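Local coordinates for major capsid protein (Faustovirus, PDB 5J7O) that probably builds the protein shell of a large double-stranded DNA virus, folding as a double jelly-roll and assembling into trimers, at residues B[84-89]-B[326-331]; B[108-113]-B[385-390]. All coordinates share one frame; numbering follows the deposited sequence.

Contact 1. Residues B[84-89]-B[326-331]; sequences TYNSTI and IEQQSN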
loop_
_atom_site.group_PDB
_atom_site.type_symbol
_atom_site.label_atom_id
_atom_site.label_comp_id
_atom_site.label_asym_id
_atom_site.label_seq_id
_atom_site.Cartn_x
_atom_site.Cartn_y
_atom_site.Cartn_z
ATOM N N THR B 84 20.896 5.726 -30.231
ATOM C CA THR B 84 21.917 5.967 -29.221
ATOM C C THR B 84 21.373 6.930 -28.175
ATOM O O THR B 84 20.351 7.591 -28.382
ATOM C CB THR B 84 23.207 6.554 -29.820
ATOM O OG1 THR B 84 22.923 7.822 -30.426
ATOM C CG2 THR B 84 23.810 5.621 -30.862
ATOM N N TYR B 85 22.071 6.997 -27.043
ATOM C CA TYR B 85 21.828 8.060 -26.080
ATOM C C TYR B 85 22.096 9.418 -26.723
ATOM O O TYR B 85 22.866 9.540 -27.681
ATOM C CB TYR B 85 22.728 7.907 -24.851
ATOM C CG TYR B 85 22.344 6.822 -23.867
ATOM C CD1 TYR B 85 21.344 7.031 -22.924
ATOM C CD2 TYR B 85 23.017 5.606 -23.848
ATOM C CE1 TYR B 85 21.007 6.049 -22.009
ATOM C CE2 TYR B 85 22.685 4.618 -22.938
ATOM C CZ TYR B 85 21.681 4.845 -22.021
ATOM O OH TYR B 85 21.350 3.864 -21.114
ATOM N N ASN B 86 21.452 10.451 -26.176
ATOM C CA ASN B 86 21.721 11.840 -26.554
ATOM C C ASN B 86 21.511 12.060 -28.053
ATOM O O ASN B 86 22.381 12.573 -28.759
ATOM C CB ASN B 86 23.136 12.247 -26.129
ATOM C CG ASN B 86 23.373 13.741 -26.226
ATOM O OD1 ASN B 86 22.482 14.544 -25.948
ATOM N ND2 ASN B 86 24.580 14.123 -26.629
ATOM N N SER B 87 20.339 11.662 -28.541
ATOM C CA SER B 87 20.045 11.768 -29.963
ATOM C C SER B 87 18.543 11.907 -30.160
ATOM O O SER B 87 17.752 11.763 -29.225
ATOM C CB SER B 87 20.579 10.557 -30.737
ATOM O OG SER B 87 19.893 9.373 -30.365
ATOM N N THR B 88 18.162 12.192 -31.402
ATOM C CA THR B 88 16.764 12.299 -31.796
ATOM C C THR B 88 16.361 11.056 -32.577
ATOM O O THR B 88 17.021 10.687 -33.554
ATOM C CB THR B 88 16.525 13.555 -32.637
ATOM O OG1 THR B 88 16.695 14.720 -31.819
ATOM C CG2 THR B 88 15.119 13.552 -33.215
ATOM N N ILE B 89 15.282 10.414 -32.138
ATOM C CA ILE B 89 14.744 9.216 -32.771
ATOM C C ILE B 89 13.369 9.562 -33.325
ATOM O O ILE B 89 12.547 10.164 -32.625
ATOM C CB ILE B 89 14.664 8.048 -31.774
ATOM C CG1 ILE B 89 16.054 7.719 -31.228
ATOM C CG2 ILE B 89 14.035 6.829 -32.417
ATOM C CD1 ILE B 89 16.048 6.654 -30.157
ATOM N N ILE B 326 16.328 11.744 -26.724
ATOM C CA ILE B 326 16.826 10.791 -25.740
ATOM C C ILE B 326 17.843 11.488 -24.847
ATOM O O ILE B 326 18.733 12.194 -25.339
ATOM C CB ILE B 326 17.436 9.552 -26.417
ATOM C CG1 ILE B 326 16.383 8.856 -27.280
ATOM C CG2 ILE B 326 17.984 8.587 -25.379
ATOM C CD1 ILE B 326 15.168 8.393 -26.504
ATOM N N GLU B 327 17.707 11.289 -23.539
ATOM C CA GLU B 327 18.587 11.897 -22.554
ATOM C C GLU B 327 20.006 11.336 -22.676
ATOM O O GLU B 327 20.230 10.241 -23.199
ATOM C CB GLU B 327 18.031 11.656 -21.147
ATOM C CG GLU B 327 18.809 12.302 -20.012
ATOM C CD GLU B 327 18.826 13.814 -20.098
ATOM O OE1 GLU B 327 17.753 14.432 -19.931
ATOM O OE2 GLU B 327 19.910 14.384 -20.337
ATOM N N GLN B 328 20.973 12.118 -22.197
ATOM C CA GLN B 328 22.346 11.644 -22.107
ATOM C C GLN B 328 22.434 10.463 -21.146
ATOM O O GLN B 328 21.633 10.329 -20.216
ATOM C CB GLN B 328 23.270 12.769 -21.637
ATOM C CG GLN B 328 23.028 14.107 -22.317
ATOM C CD GLN B 328 23.936 15.201 -21.788
ATOM O OE1 GLN B 328 25.139 14.999 -21.626
ATOM N NE2 GLN B 328 23.361 16.365 -21.510
ATOM N N GLN B 329 23.426 9.597 -21.377
ATOM C CA GLN B 329 23.576 8.411 -20.538
ATOM C C GLN B 329 23.897 8.789 -19.097
ATOM O O GLN B 329 23.441 8.126 -18.158
ATOM C CB GLN B 329 24.666 7.498 -21.099
ATOM C CG GLN B 329 24.784 6.169 -20.365
ATOM C CD GLN B 329 26.148 5.525 -20.520
ATOM O OE1 GLN B 329 27.159 6.213 -20.676
ATOM N NE2 GLN B 329 26.185 4.199 -20.479
ATOM N N SER B 330 24.674 9.857 -18.905
ATOM C CA SER B 330 25.119 10.252 -17.573
ATOM C C SER B 330 23.984 10.727 -16.675
ATOM O O SER B 330 24.206 10.899 -15.472
ATOM C CB SER B 330 26.186 11.342 -17.687
ATOM O OG SER B 330 25.827 12.311 -18.656
ATOM N N ASN B 331 22.787 10.947 -17.216
ATOM C CA ASN B 331 21.622 11.300 -16.414
ATOM C C ASN B 331 20.692 10.119 -16.175
ATOM O O ASN B 331 19.684 10.273 -15.478
ATOM C CB ASN B 331 20.844 12.440 -17.079
ATOM C CG ASN B 331 21.571 13.766 -17.001
ATOM O OD1 ASN B 331 22.315 14.024 -16.056
ATOM N ND2 ASN B 331 21.354 14.619 -17.996
#
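Ser-87 O receives the backbone N-H of Ile-326 at 2.9 Å (N to O), the shortest polar bond between 84-89 and 326-331 and a place to see how two neighbouring strand ends part company. A second backbone bond, from Asn-86 N to Glu-327 O, is longer at 3.2 Å and comes from above the carbonyl plane, so it ties two loops and does not continue the strand pairing. Asn-86 CA also makes a bent CA-H...O contact with Ile-326 O. The turn at residues 84-87 is braced from within: the hydroxyl of Ser-87 reaches back to the carbonyl of Thr-84 (OG to O 2.7 Å), while Thr-84 OG1 bonds to Tyr-85 O.

Side chains take over where the strand pairing stops. Tyr-85 has CG beside its backbone N and anti to its carbonyl carbon (chi1 -75°), and the ring lies against Gln-329. Gln-329 CB sits over the ring centre, 3.6 Å from the centroid of Tyr-85 and only 10° off the normal, a CH-pi contact, and CG continues over the CE2 side of the same face. Glu-327 O meets the ring at its edge, in plane, 3.4 Å from Tyr-85 CD1. The phenol OH bonds to Gln-387 OE1, and Gln-329 NE2 to both Asp-384 O and Gln-387 OE1. Toward the interior, Ile-89 CD1 packs on Ile-326 CG1 at 3.6 Å, and Leu-185 and Phe-186 also touch Ile-326. At the exposed margin Asn-86 OD1 rests 3.7 Å from Gln-328 CG.

Such fraying into loops ends the antiparallel pairing of strands 88-92 and 320-326, which hold the first two places in a four-stranded sheet whose strand order matches the C-H-E-F sheet of a jelly roll.

Contact 2. Residues B[108-113]-B[385-390]; sequences QLAATS and GTQAVQ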
loop_
_atom_site.group_PDB
_atom_site.type_symbol
_atom_site.label_atom_id
_atom_site.label_comp_id
_atom_site.label_asym_id
_atom_site.label_seq_id
_atom_site.Cartn_x
_atom_site.Cartn_y
_atom_site.Cartn_z
ATOM N N GLN B 108 15.281 -0.836 -25.124
ATOM C CA GLN B 108 16.114 -1.937 -24.656
ATOM C C GLN B 108 17.533 -1.428 -24.458
ATOM O O GLN B 108 18.179 -0.994 -25.416
ATOM C CB GLN B 108 16.088 -3.101 -25.649
ATOM C CG GLN B 108 16.469 -4.442 -25.053
ATOM C CD GLN B 108 16.281 -5.581 -26.036
ATOM O OE1 GLN B 108 16.854 -5.577 -27.124
ATOM N NE2 GLN B 108 15.467 -6.560 -25.660
ATOM N N LEU B 109 18.015 -1.486 -23.221
ATOM C CA LEU B 109 19.338 -0.997 -22.859
ATOM C C LEU B 109 20.210 -2.171 -22.434
ATOM O O LEU B 109 19.796 -2.986 -21.602
ATOM C CB LEU B 109 19.243 0.042 -21.741
ATOM C CG LEU B 109 18.280 1.194 -22.043
ATOM C CD1 LEU B 109 18.128 2.117 -20.842
ATOM C CD2 LEU B 109 18.743 1.973 -23.265
ATOM N N ALA B 110 21.410 -2.249 -23.003
ATOM C CA ALA B 110 22.268 -3.409 -22.803
ATOM C C ALA B 110 22.679 -3.548 -21.343
ATOM O O ALA B 110 22.821 -2.561 -20.615
ATOM C CB ALA B 110 23.512 -3.304 -23.686
ATOM N N ALA B 111 22.855 -4.798 -20.914
ATOM C CA ALA B 111 23.429 -5.063 -19.602
ATOM C C ALA B 111 24.787 -4.386 -19.494
ATOM O O ALA B 111 25.563 -4.356 -20.454
ATOM C CB ALA B 111 23.561 -6.569 -19.371
ATOM N N THR B 112 25.071 -3.823 -18.324
ATOM C CA THR B 112 26.195 -2.908 -18.210
ATOM C C THR B 112 26.809 -3.006 -16.820
ATOM O O THR B 112 26.157 -3.415 -15.857
ATOM C CB THR B 112 25.753 -1.470 -18.515
ATOM O OG1 THR B 112 26.899 -0.620 -18.633
ATOM C CG2 THR B 112 24.843 -0.947 -17.416
ATOM N N SER B 113 28.083 -2.631 -16.738
ATOM C CA SER B 113 28.821 -2.653 -15.485
ATOM C C SER B 113 29.865 -1.546 -15.513
ATOM O O SER B 113 30.172 -0.978 -16.564
ATOM C CB SER B 113 29.479 -4.016 -15.242
ATOM O OG SER B 113 30.511 -4.261 -16.181
ATOM N N GLY B 385 30.503 4.055 -21.176
ATOM C CA GLY B 385 29.968 4.995 -22.146
ATOM C C GLY B 385 29.612 4.388 -23.487
ATOM O O GLY B 385 29.009 5.078 -24.315
ATOM N N THR B 386 29.972 3.128 -23.723
ATOM C CA THR B 386 29.620 2.433 -24.952
ATOM C C THR B 386 28.379 1.566 -24.798
ATOM O O THR B 386 28.096 0.747 -25.679
ATOM C CB THR B 386 30.791 1.576 -25.440
ATOM O OG1 THR B 386 31.153 0.629 -24.427
ATOM C CG2 THR B 386 31.993 2.448 -25.772
ATOM N N GLN B 387 27.639 1.718 -23.699
ATOM C CA GLN B 387 26.416 0.949 -23.505
ATOM C C GLN B 387 25.422 1.270 -24.612
ATOM O O GLN B 387 25.041 2.429 -24.803
ATOM C CB GLN B 387 25.805 1.250 -22.139
ATOM C CG GLN B 387 24.597 0.385 -21.817
ATOM C CD GLN B 387 23.653 1.040 -20.832
ATOM O OE1 GLN B 387 23.709 2.250 -20.611
ATOM N NE2 GLN B 387 22.775 0.243 -20.235
ATOM N N ALA B 388 25.001 0.242 -25.337
ATOM C CA ALA B 388 24.194 0.424 -26.531
ATOM C C ALA B 388 22.706 0.408 -26.207
ATOM O O ALA B 388 22.255 -0.271 -25.280
ATOM C CB ALA B 388 24.506 -0.663 -27.560
ATOM N N VAL B 389 21.948 1.183 -26.980
ATOM C CA VAL B 389 20.496 1.040 -27.041
ATOM C C VAL B 389 20.224 -0.079 -28.041
ATOM O O VAL B 389 20.291 0.124 -29.254
ATOM C CB VAL B 389 19.803 2.345 -27.443
ATOM C CG1 VAL B 389 18.311 2.114 -27.643
ATOM C CG2 VAL B 389 20.043 3.420 -26.393
ATOM N N GLN B 390 19.935 -1.276 -27.531
ATOM C CA GLN B 390 19.883 -2.459 -28.379
ATOM C C GLN B 390 18.639 -2.516 -29.253
ATOM O O GLN B 390 18.672 -3.164 -30.305
ATOM C CB GLN B 390 19.976 -3.719 -27.516
ATOM C CG GLN B 390 21.263 -3.797 -26.710
ATOM C CD GLN B 390 21.394 -5.092 -25.938
ATOM O OE1 GLN B 390 20.557 -5.416 -25.096
ATOM N NE2 GLN B 390 22.452 -5.844 -26.223
#
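Gln-387 reaches across to Ala-110 and Thr-112 with its whole length, and following it outward shows how a single amide can extend a strand pairing. Its CB passes Thr-112 OG1 at 4.1 Å. CG, anti to the backbone N (chi1 -175°), comes within 3.6 Å of Ala-110 O and also borders Thr-112 CB, as CD does. At the tip NE2 gives Ala-110 O an almost straight hydrogen bond, 2.8 Å from N to O with 173° at the hydrogen, lying in both the carbonyl plane and the amide plane. Thr-112 CG2 packs 3.7 Å from Gln-387 NE2, the two side chains crossing at about a right angle. Other polar partners are Tyr-177 OH for NE2, and Tyr-85 OH and Gln-329 NE2 for OE1, so this buried amide is held at both ends and its flip is probably fixed.

Beyond the glutamine the backbones pair directly. Leu-109 and Val-389 form an antiparallel non-hydrogen-bonded pair, flanked by bonds from Ala-110 N to Ala-388 O (3.1 Å) and from Gln-390 N to Gln-108 O (2.8 Å). Leu-109 CD2 meets Val-389 CG2 at 3.7 Å, the two side chains pointing the same way. Gln-390 lies extended over Ala-110, with CD 3.6 Å from Ala-110 CB, while its OE1 is bonded to Gln-292.

The pairing joins strand 99-109 to strand 389-401 in a sheet where strand 69-76 adds to the latter and strand 293-298 to the former, the B-I-D-G order of a jelly roll; Leu-333 of strand 333-336 packs on Thr-112 and Gln-387, and Arg-541 of a second subunit on Gln-108.

Overall arrangement
Contacts 1 and 2 lie at one end of the same jelly roll, centres about 12 Å apart, each where a strand pair of a different sheet opens into loops. Contact 2 is the more buried, with four of its eight touching residues buried against two of nine in contact 1. Contact 1 relies on ring and aliphatic packing; contact 2 keeps one antiparallel bridge with a backbone bond on each side, irregular at Gln-390, and adds a side-chain amide to it. That amide couples them: Gln-387 OE1 is probably bonded by both Tyr-85 OH (2.9 Å) and Gln-329 NE2 (3.2 Å) of contact 1, and Leu-109 packs against the same phenol. Only contact 2 touches another subunit, through Gln-108.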